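Local structure of CG8862 (Drosophila melanogaster, 3ISM) at residues B[102-105]-B[106-109]; B[119-122]-B[123-126]; B[140-143]-B[144-147]; B[176-180]-B[181-185]. The protein is endonuclease G, a magnesium-dependent mitochondrial nuclease that probably cleaves both DNA and RNA, captured here in complex with its inhibitor EndoGI. All blocks are in the same frame, centred on the assembly; numbering follows the deposited sequence.

Contact 1: B[102-105]-B[106-109]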
loop_
_atom_site.group_PDB
_atom_site.type_symbol
_atom_site.label_atom_id
_atom_site.label_comp_id
_atom_site.label_asym_id
_atom_site.label_seq_id
_atom_site.Cartn_x
_atom_site.Cartn_y
_atom_site.Cartn_z
ATOM N N MET B 102 17.557 5.636 1.253
ATOM C CA MET B 102 17.436 4.220 1.595
ATOM C C MET B 102 18.805 3.521 1.487
ATOM O O MET B 102 19.286 2.957 2.460
ATOM C CB MET B 102 16.342 3.525 0.760
ATOM C CG MET B 102 14.926 4.079 0.962
ATOM S SD MET B 102 14.231 3.897 2.636
ATOM C CE MET B 102 14.719 5.481 3.379
ATOM N N ALA B 103 19.425 3.556 0.311
ATOM C CA ALA B 103 20.815 3.156 0.159
ATOM C C ALA B 103 21.662 4.384 0.492
ATOM O O ALA B 103 21.674 5.355 -0.281
ATOM C CB ALA B 103 21.100 2.700 -1.278
ATOM N N ALA B 104 22.338 4.348 1.642
ATOM C CA ALA B 104 23.111 5.496 2.145
ATOM C C ALA B 104 24.326 5.809 1.280
ATOM O O ALA B 104 24.982 4.909 0.745
ATOM C CB ALA B 104 23.546 5.265 3.598
ATOM N N ALA B 105 24.617 7.097 1.145
ATOM C CA ALA B 105 25.723 7.561 0.316
ATOM C C ALA B 105 27.075 7.016 0.802
ATOM O O ALA B 105 27.981 6.751 -0.003
ATOM C CB ALA B 105 25.731 9.069 0.293
ATOM N N GLY B 106 27.185 6.819 2.120
ATOM C CA GLY B 106 28.393 6.306 2.762
ATOM C C GLY B 106 28.665 4.820 2.573
ATOM O O GLY B 106 29.728 4.321 2.942
ATOM N N ASN B 107 27.699 4.102 2.027
ATOM C CA ASN B 107 27.860 2.678 1.760
ATOM C C ASN B 107 28.493 2.447 0.383
ATOM O O ASN B 107 28.689 1.299 -0.044
ATOM C CB ASN B 107 26.485 1.999 1.783
ATOM C CG ASN B 107 25.798 2.092 3.127
ATOM O OD1 ASN B 107 26.438 2.315 4.153
ATOM N ND2 ASN B 107 24.484 1.895 3.132
ATOM N N HIS B 108 28.764 3.537 -0.339
ATOM C CA HIS B 108 29.137 3.439 -1.759
ATOM C C HIS B 108 30.256 4.377 -2.130
ATOM O O HIS B 108 30.039 5.404 -2.764
ATOM C CB HIS B 108 27.902 3.625 -2.652
ATOM C CG HIS B 108 26.772 2.741 -2.251
ATOM N ND1 HIS B 108 26.758 1.391 -2.528
ATOM C CD2 HIS B 108 25.673 2.987 -1.502
ATOM C CE1 HIS B 108 25.679 0.848 -1.992
ATOM N NE2 HIS B 108 25.005 1.794 -1.361
ATOM N N ARG B 109 31.468 3.990 -1.750
ATOM C CA ARG B 109 32.617 4.871 -1.856
ATOM C C ARG B 109 33.729 4.346 -2.757
ATOM O O ARG B 109 34.832 4.876 -2.743
ATOM C CB ARG B 109 33.172 5.160 -0.467
ATOM C CG ARG B 109 32.287 6.071 0.366
ATOM C CD ARG B 109 32.739 5.985 1.795
ATOM N NE ARG B 109 32.252 7.079 2.619
ATOM C CZ ARG B 109 32.051 6.978 3.931
ATOM N NH1 ARG B 109 32.279 5.821 4.549
ATOM N NH2 ARG B 109 31.594 8.024 4.615
#
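Ala104 O is the hub of this tight turn, approached by both Asn107 and His108. Asn107 N donates to Ala104 O at 3.1 Å, but the donor stands 59° out of the carbonyl plane, as the tight winding of a 3-10 turn allows. The same oxygen lies near the plane of the His108 imidazole at its edge, with CD2 only 3.0 Å from Ala104 O. One residue further on, His108 N reaches Ala105 O in a weak bond of 3.3 Å. With CG of Asn107 set beside its own backbone N (chi1 -62°), the carboxamide folds back along the turn, and ND2 comes to 3.5 Å from Ala104 CB. Asn107 CB in turn covers one face of the His108 ring, while Ala103 CB approaches that ring obliquely, 4.0 Å from NE2. The methyls of Ala103 and Ala104 suit this close winding: one sits beside the imidazole, the other against the carboxamide, while Ala105 turns its CB to Thr118 and Phe119. The turn comes shortly after strand 98-101, which carries the DRGH motif of the DNA/RNA non-specific endonucleases and ends at His101, the predicted proton acceptor of this His-Me finger fold. Within the turn, Gly106 has no side chain of its own, and its CA lies over the centre of one face of the Arg109 guanidinium, 3.8 Å from the plane. The polar ends are fixed from further out: Glu55 OE2 accepts from both Asn107 ND2 and His108 NE2, Asp38 pairs with His108 ND1, and Val62 O receives Arg109 NH1.

Contact 2: B[119-122]-B[123-126]; sequences FYLS and NMAP
Asn123 meets Tyr120 through the backbone: its N donates to Tyr120 O at 2.9 Å, from well above the carbonyl plane, and its CB rests 3.4 Å from the same oxygen. With CG anti to the backbone N (chi1 -179°), the carboxamide swings away from this turn, and its ND2 is held by Thr118 O and Ala103 O. A buried asparagine is well suited here, because one amide group can serve two backbone carbonyls at once. Met124 N follows by donating to Leu121 O at 3.1 Å, from still further above its carbonyl plane. These two successive bonds close the 3-10 turn around Leu121 and Ser122, whose hydroxyl is hydrogen-bonded to Asp78. Out of this turn the chain straightens into strand 124-127; that strand pairs antiparallel with strand 98-101, the one that carries the predicted catalytic His101 in this His-Me finger nuclease. The side chain of Met124 bends at chi2 (-66°) and doubles back over the turn it has just left. Its CG lies 3.7 Å from Tyr120 O and 4.0 Å from Leu121 CD2, the two apolar chains meeting at a slant. Beyond the sulfur, CE reaches Phe119 CA at 3.9 Å, while also lying 3.8 Å from Tyr120 O. An unbranched, flexible methionine can bend to touch Leu121, Tyr120 O and Phe119 in turn, and it also packs on His101. Past it, Ala125 is hydrogen-bonded through its backbone to Gly100 of strand 98-101, and Pro126 lies against Val49 and Tyr92.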
loop_
_atom_site.group_PDB
_atom_site.type_symbol
_atom_site.label_atom_id
_atom_site.label_comp_id
_atom_site.label_asym_id
_atom_site.label_seq_id
_atom_site.Cartn_x
_atom_site.Cartn_y
_atom_site.Cartn_z
ATOM N N PHE B 119 21.876 9.678 -4.783
ATOM C CA PHE B 119 21.141 10.941 -4.652
ATOM C C PHE B 119 19.925 11.122 -5.582
ATOM O O PHE B 119 19.280 12.176 -5.568
ATOM C CB PHE B 119 22.096 12.135 -4.719
ATOM C CG PHE B 119 22.887 12.342 -3.450
ATOM C CD1 PHE B 119 22.519 13.329 -2.542
ATOM C CD2 PHE B 119 23.992 11.540 -3.157
ATOM C CE1 PHE B 119 23.244 13.523 -1.365
ATOM C CE2 PHE B 119 24.731 11.731 -1.977
ATOM C CZ PHE B 119 24.355 12.726 -1.081
ATOM N N TYR B 120 19.593 10.092 -6.365
ATOM C CA TYR B 120 18.343 10.123 -7.117
ATOM C C TYR B 120 17.197 10.111 -6.129
ATOM O O TYR B 120 17.214 9.328 -5.169
ATOM C CB TYR B 120 18.211 8.935 -8.067
ATOM C CG TYR B 120 19.057 9.049 -9.303
ATOM C CD1 TYR B 120 18.799 10.025 -10.257
ATOM C CD2 TYR B 120 20.125 8.175 -9.519
ATOM C CE1 TYR B 120 19.589 10.138 -11.403
ATOM C CE2 TYR B 120 20.912 8.269 -10.660
ATOM C CZ TYR B 120 20.634 9.251 -11.599
ATOM O OH TYR B 120 21.415 9.356 -12.733
ATOM N N LEU B 121 16.204 10.968 -6.364
ATOM C CA LEU B 121 15.023 11.018 -5.513
ATOM C C LEU B 121 14.230 9.707 -5.455
ATOM O O LEU B 121 13.416 9.524 -4.555
ATOM C CB LEU B 121 14.099 12.166 -5.928
ATOM C CG LEU B 121 14.717 13.537 -5.652
ATOM C CD1 LEU B 121 13.940 14.622 -6.378
ATOM C CD2 LEU B 121 14.776 13.805 -4.140
ATOM N N SER B 122 14.460 8.805 -6.410
ATOM C CA SER B 122 13.850 7.481 -6.334
ATOM C C SER B 122 14.448 6.612 -5.231
ATOM O O SER B 122 13.858 5.597 -4.868
ATOM C CB SER B 122 13.920 6.761 -7.674
ATOM O OG SER B 122 15.242 6.690 -8.136
ATOM N N ASN B 123 15.609 7.018 -4.705
ATOM C CA ASN B 123 16.253 6.327 -3.584
ATOM C C ASN B 123 15.846 6.966 -2.247
ATOM O O ASN B 123 16.318 6.563 -1.190
ATOM C CB ASN B 123 17.786 6.286 -3.768
ATOM C CG ASN B 123 18.524 5.532 -2.623
ATOM O OD1 ASN B 123 18.145 4.424 -2.229
ATOM N ND2 ASN B 123 19.590 6.151 -2.100
ATOM N N MET B 124 14.941 7.948 -2.305
ATOM C CA MET B 124 14.572 8.729 -1.120
ATOM C C MET B 124 13.196 8.403 -0.588
ATOM O O MET B 124 12.288 8.055 -1.347
ATOM C CB MET B 124 14.620 10.237 -1.416
ATOM C CG MET B 124 15.945 10.726 -1.943
ATOM S SD MET B 124 17.229 10.566 -0.705
ATOM C CE MET B 124 18.635 10.382 -1.772
ATOM N N ALA B 125 13.047 8.539 0.728
ATOM C CA ALA B 125 11.736 8.570 1.374
ATOM C C ALA B 125 11.737 9.648 2.446
ATOM O O ALA B 125 12.792 9.950 3.027
ATOM C CB ALA B 125 11.351 7.206 1.977
ATOM N N PRO B 126 10.566 10.269 2.680
ATOM C CA PRO B 126 10.470 11.288 3.719
ATOM C C PRO B 126 10.799 10.705 5.078
ATOM O O PRO B 126 10.167 9.746 5.526
ATOM C CB PRO B 126 9.000 11.749 3.643
ATOM C CG PRO B 126 8.607 11.445 2.240
ATOM C CD PRO B 126 9.307 10.132 1.937
#

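Contact 3: B[140-143]-B[144-147]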
loop_
_atom_site.group_PDB
_atom_site.type_symbol
_atom_site.label_atom_id
_atom_site.label_comp_id
_atom_site.label_asym_id
_atom_site.label_seq_id
_atom_site.Cartn_x
_atom_site.Cartn_y
_atom_site.Cartn_z
ATOM N N LEU B 140 22.285 3.482 12.957
ATOM C CA LEU B 140 22.071 2.149 12.404
ATOM C C LEU B 140 22.897 1.954 11.132
ATOM O O LEU B 140 23.583 0.933 10.983
ATOM C CB LEU B 140 20.585 1.896 12.123
ATOM C CG LEU B 140 20.221 0.535 11.499
ATOM C CD1 LEU B 140 20.808 -0.644 12.309
ATOM C CD2 LEU B 140 18.700 0.383 11.314
ATOM N N GLU B 141 22.836 2.932 10.227
ATOM C CA GLU B 141 23.679 2.928 9.031
ATOM C C GLU B 141 25.166 2.756 9.372
ATOM O O GLU B 141 25.846 1.895 8.802
ATOM C CB GLU B 141 23.441 4.196 8.204
ATOM C CG GLU B 141 22.074 4.234 7.540
ATOM C CD GLU B 141 21.736 5.598 6.961
ATOM O OE1 GLU B 141 22.161 6.633 7.547
ATOM O OE2 GLU B 141 21.023 5.629 5.933
ATOM N N ALA B 142 25.661 3.544 10.321
ATOM C CA ALA B 142 27.058 3.434 10.769
ATOM C C ALA B 142 27.407 2.057 11.355
ATOM O O ALA B 142 28.513 1.562 11.157
ATOM C CB ALA B 142 27.380 4.540 11.771
ATOM N N HIS B 143 26.452 1.445 12.059
ATOM C CA HIS B 143 26.619 0.102 12.635
ATOM C C HIS B 143 26.766 -0.971 11.553
ATOM O O HIS B 143 27.604 -1.857 11.659
ATOM C CB HIS B 143 25.411 -0.231 13.527
ATOM C CG HIS B 143 25.246 -1.693 13.817
ATOM N ND1 HIS B 143 25.938 -2.333 14.824
ATOM C CD2 HIS B 143 24.449 -2.632 13.251
ATOM C CE1 HIS B 143 25.591 -3.607 14.852
ATOM N NE2 HIS B 143 24.691 -3.815 13.906
ATOM N N VAL B 144 25.919 -0.892 10.531
ATOM C CA VAL B 144 25.963 -1.814 9.388
ATOM C C VAL B 144 27.302 -1.711 8.640
ATOM O O VAL B 144 27.869 -2.730 8.240
ATOM C CB VAL B 144 24.755 -1.594 8.432
ATOM C CG1 VAL B 144 24.827 -2.521 7.234
ATOM C CG2 VAL B 144 23.408 -1.804 9.185
ATOM N N ARG B 145 27.825 -0.495 8.483
ATOM C CA ARG B 145 29.177 -0.312 7.916
ATOM C C ARG B 145 30.280 -0.902 8.803
ATOM O O ARG B 145 31.241 -1.497 8.299
ATOM C CB ARG B 145 29.475 1.160 7.617
ATOM C CG ARG B 145 28.618 1.748 6.478
ATOM C CD ARG B 145 29.090 3.164 6.075
ATOM N NE ARG B 145 28.638 4.190 7.013
ATOM C CZ ARG B 145 27.536 4.926 6.859
ATOM N NH1 ARG B 145 26.750 4.774 5.782
ATOM N NH2 ARG B 145 27.223 5.830 7.787
ATOM N N ARG B 146 30.145 -0.743 10.118
ATOM C CA ARG B 146 31.137 -1.280 11.070
ATOM C C ARG B 146 31.086 -2.813 11.135
ATOM O O ARG B 146 32.072 -3.455 11.502
ATOM C CB ARG B 146 30.902 -0.683 12.452
ATOM C CG ARG B 146 31.974 -0.937 13.487
ATOM C CD ARG B 146 31.631 -0.211 14.793
ATOM N NE ARG B 146 31.447 1.233 14.602
ATOM C CZ ARG B 146 30.269 1.863 14.658
ATOM N NH1 ARG B 146 29.155 1.181 14.910
ATOM N NH2 ARG B 146 30.204 3.180 14.464
ATOM N N LEU B 147 29.945 -3.396 10.772
ATOM C CA LEU B 147 29.823 -4.861 10.674
ATOM C C LEU B 147 30.813 -5.487 9.692
ATOM O O LEU B 147 31.149 -6.656 9.825
ATOM C CB LEU B 147 28.392 -5.285 10.306
ATOM C CG LEU B 147 27.317 -5.230 11.408
ATOM C CD1 LEU B 147 25.964 -5.697 10.870
ATOM C CD2 LEU B 147 27.727 -6.044 12.627
HETATM O O HOH W 1 28.640 -1.594 15.515
#
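His143 with Leu147, Ala142 with Arg146, Glu141 with Arg145 and Leu140 with Val144 meet one turn apart along helix 136-146, joined by the i to i+4 backbone bonds of an alpha helix. Val144 turns CG2 toward Leu140, 4.2 Å from CD1, an apolar pair for the buried flank. On the next flank Leu147 lays its CG over a face of the His143 imidazole, 4.2 Å from the ring centroid, a CH-pi contact. The polar edges of His143 serve elsewhere: NE2 pairs with Glu206, and ND1 meets a water at 2.9 Å. That water accepts from Arg146 NH1 in the guanidinium plane, linking the two side chains across a turn. Both arginines curl back by a bend at chi3 (-78° in Arg145). Glu141 O lies over the centre of one face of the Arg145 guanidinium, 3.9 Å from its plane, and Ala142 O over a face of the Arg146 group; the methyl of Ala142 is small enough for both groups to pack beside it. Glu141, seen to bind magnesium in a structure of this protein, points its carboxylate toward the active site. Arg145 NH2 forms a salt bridge with Glu335 of the inhibitor chain, CG4930. The helix packs against the main sheet: Val144 on Val154 and Val156 of strand 153-161, Leu140 on Tyr208 and Met210 of strand 203-211.

Contact 4: B[176-180]-B[181-185]; sequences YEVIG and ANTVA
The ring of Tyr176 meets Ala185 with one flank, CE2 lying 3.8 Å and CD2 4.0 Å from Ala185 CB; the methyl comes in obliquely, and the small side chain allows the broad ring this near. Tyr162 meets the same ring with its plane inclined by about 50°. Val178 and Thr183 run side by side, pointing the same way, with their CB atoms 4.0 Å apart. From the other face of the sheet Ile179 and Val184 cross at a slant, CG1 of Ile179 being 3.9 Å from Val184 CB, and both pack on Tyr92 and Pro126; beta-branched residues suit a strand pair of this kind. Ile179 and Val184 form the hydrogen-bonded pair, Ile179 N reaching Val184 O at 2.7 Å and Val184 N reaching Ile179 O at 2.8 Å. Thr183 N closes on Gly180 O, and Gly180 takes the positive phi (77°) that a residue without a side chain adopts easily. Along Tyr176 to Val178 the strand also pairs antiparallel with a strand of the second subunit, continuing the sheet across the dimer. Thr183, at phi 45°, and Val184 both face Ile179, a G1 beta bulge; with the type I turn from Gly180 to Thr183 it closes the beta hairpin of strands 172-179 and 184-185.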
loop_
_atom_site.group_PDB
_atom_site.type_symbol
_atom_site.label_atom_id
_atom_site.label_comp_id
_atom_site.label_asym_id
_atom_site.label_seq_id
_atom_site.Cartn_x
_atom_site.Cartn_y
_atom_site.Cartn_z
ATOM N N TYR B 176 -0.989 7.414 6.936
ATOM C CA TYR B 176 0.276 8.123 6.724
ATOM C C TYR B 176 0.073 9.370 5.891
ATOM O O TYR B 176 -0.818 9.423 5.043
ATOM C CB TYR B 176 1.343 7.220 6.100
ATOM C CG TYR B 176 0.889 6.484 4.865
ATOM C CD1 TYR B 176 0.278 5.231 4.967
ATOM C CD2 TYR B 176 1.020 7.058 3.605
ATOM C CE1 TYR B 176 -0.161 4.560 3.854
ATOM C CE2 TYR B 176 0.586 6.394 2.475
ATOM C CZ TYR B 176 0.003 5.136 2.605
ATOM O OH TYR B 176 -0.429 4.457 1.487
ATOM N N GLU B 177 0.899 10.375 6.174
ATOM C CA GLU B 177 0.895 11.629 5.459
ATOM C C GLU B 177 1.468 11.373 4.083
ATOM O O GLU B 177 2.324 10.492 3.905
ATOM C CB GLU B 177 1.707 12.700 6.222
ATOM C CG GLU B 177 1.721 14.064 5.526
ATOM C CD GLU B 177 2.438 15.177 6.288
ATOM O OE1 GLU B 177 2.902 14.981 7.438
ATOM O OE2 GLU B 177 2.536 16.274 5.709
ATOM N N VAL B 178 0.938 12.098 3.101
ATOM C CA VAL B 178 1.528 12.147 1.770
ATOM C C VAL B 178 1.864 13.609 1.501
ATOM O O VAL B 178 1.056 14.501 1.780
ATOM C CB VAL B 178 0.593 11.560 0.674
ATOM C CG1 VAL B 178 0.469 10.039 0.837
ATOM C CG2 VAL B 178 -0.791 12.221 0.687
ATOM N N ILE B 179 3.066 13.860 0.996
ATOM C CA ILE B 179 3.526 15.234 0.826
ATOM C C ILE B 179 3.652 15.679 -0.641
ATOM O O ILE B 179 4.011 14.896 -1.514
ATOM C CB ILE B 179 4.857 15.496 1.605
ATOM C CG1 ILE B 179 5.962 14.546 1.131
ATOM C CG2 ILE B 179 4.624 15.356 3.116
ATOM C CD1 ILE B 179 7.361 14.862 1.716
ATOM N N GLY B 180 3.353 16.949 -0.882
ATOM C CA GLY B 180 3.551 17.582 -2.180
ATOM C C GLY B 180 2.502 17.202 -3.202
ATOM O O GLY B 180 1.692 16.290 -2.973
ATOM N N ALA B 181 2.533 17.894 -4.339
ATOM C CA ALA B 181 1.641 17.600 -5.472
ATOM C C ALA B 181 1.775 16.163 -5.948
ATOM O O ALA B 181 0.816 15.580 -6.425
ATOM C CB ALA B 181 1.892 18.577 -6.626
ATOM N N ASN B 182 2.952 15.570 -5.787
ATOM C CA ASN B 182 3.136 14.179 -6.202
ATOM C C ASN B 182 2.764 13.163 -5.137
ATOM O O ASN B 182 2.965 11.983 -5.326
ATOM C CB ASN B 182 4.543 13.947 -6.753
ATOM C CG ASN B 182 4.812 14.778 -8.013
ATOM O OD1 ASN B 182 4.023 14.748 -8.950
ATOM N ND2 ASN B 182 5.907 15.534 -8.022
ATOM N N THR B 183 2.183 13.636 -4.036
ATOM C CA THR B 183 1.731 12.777 -2.945
ATOM C C THR B 183 2.750 11.703 -2.573
ATOM O O THR B 183 2.482 10.512 -2.655
ATOM C CB THR B 183 0.338 12.157 -3.224
ATOM O OG1 THR B 183 0.435 11.235 -4.305
ATOM C CG2 THR B 183 -0.691 13.252 -3.603
ATOM N N VAL B 184 3.934 12.144 -2.163
ATOM C CA VAL B 184 4.982 11.222 -1.729
ATOM C C VAL B 184 4.624 10.698 -0.325
ATOM O O VAL B 184 4.384 11.485 0.588
ATOM C CB VAL B 184 6.375 11.899 -1.771
ATOM C CG1 VAL B 184 7.506 10.915 -1.331
ATOM C CG2 VAL B 184 6.650 12.403 -3.168
ATOM N N ALA B 185 4.553 9.372 -0.178
ATOM C CA ALA B 185 4.166 8.765 1.089
ATOM C C ALA B 185 5.220 8.955 2.182
ATOM O O ALA B 185 6.422 8.849 1.921
ATOM C CB ALA B 185 3.891 7.298 0.900
#

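Contacts 1, 2 and 3 gather round the bound magnesium ion and the predicted catalytic site. Met102 N and Asn123 O, 2.9 Å apart, probably join contacts 1 and 2 by a hydrogen bond, beside His101. Asn107 OD1 and Arg145 NH1, 3.0 Å apart, probably do the same for contacts 1 and 3, while Ala104 CB lies 3.5 Å from Glu141 OE2. The side chain of Glu141 is about 4 Å from the magnesium ion here, too far for direct coordination. The side chain of Ala104 is about 6 Å from the magnesium ion. Contact 4 stands apart, its centre about 30 Å from that of contact 3, yet Pro126 of contact 2 packs on its Ile179 and Val184.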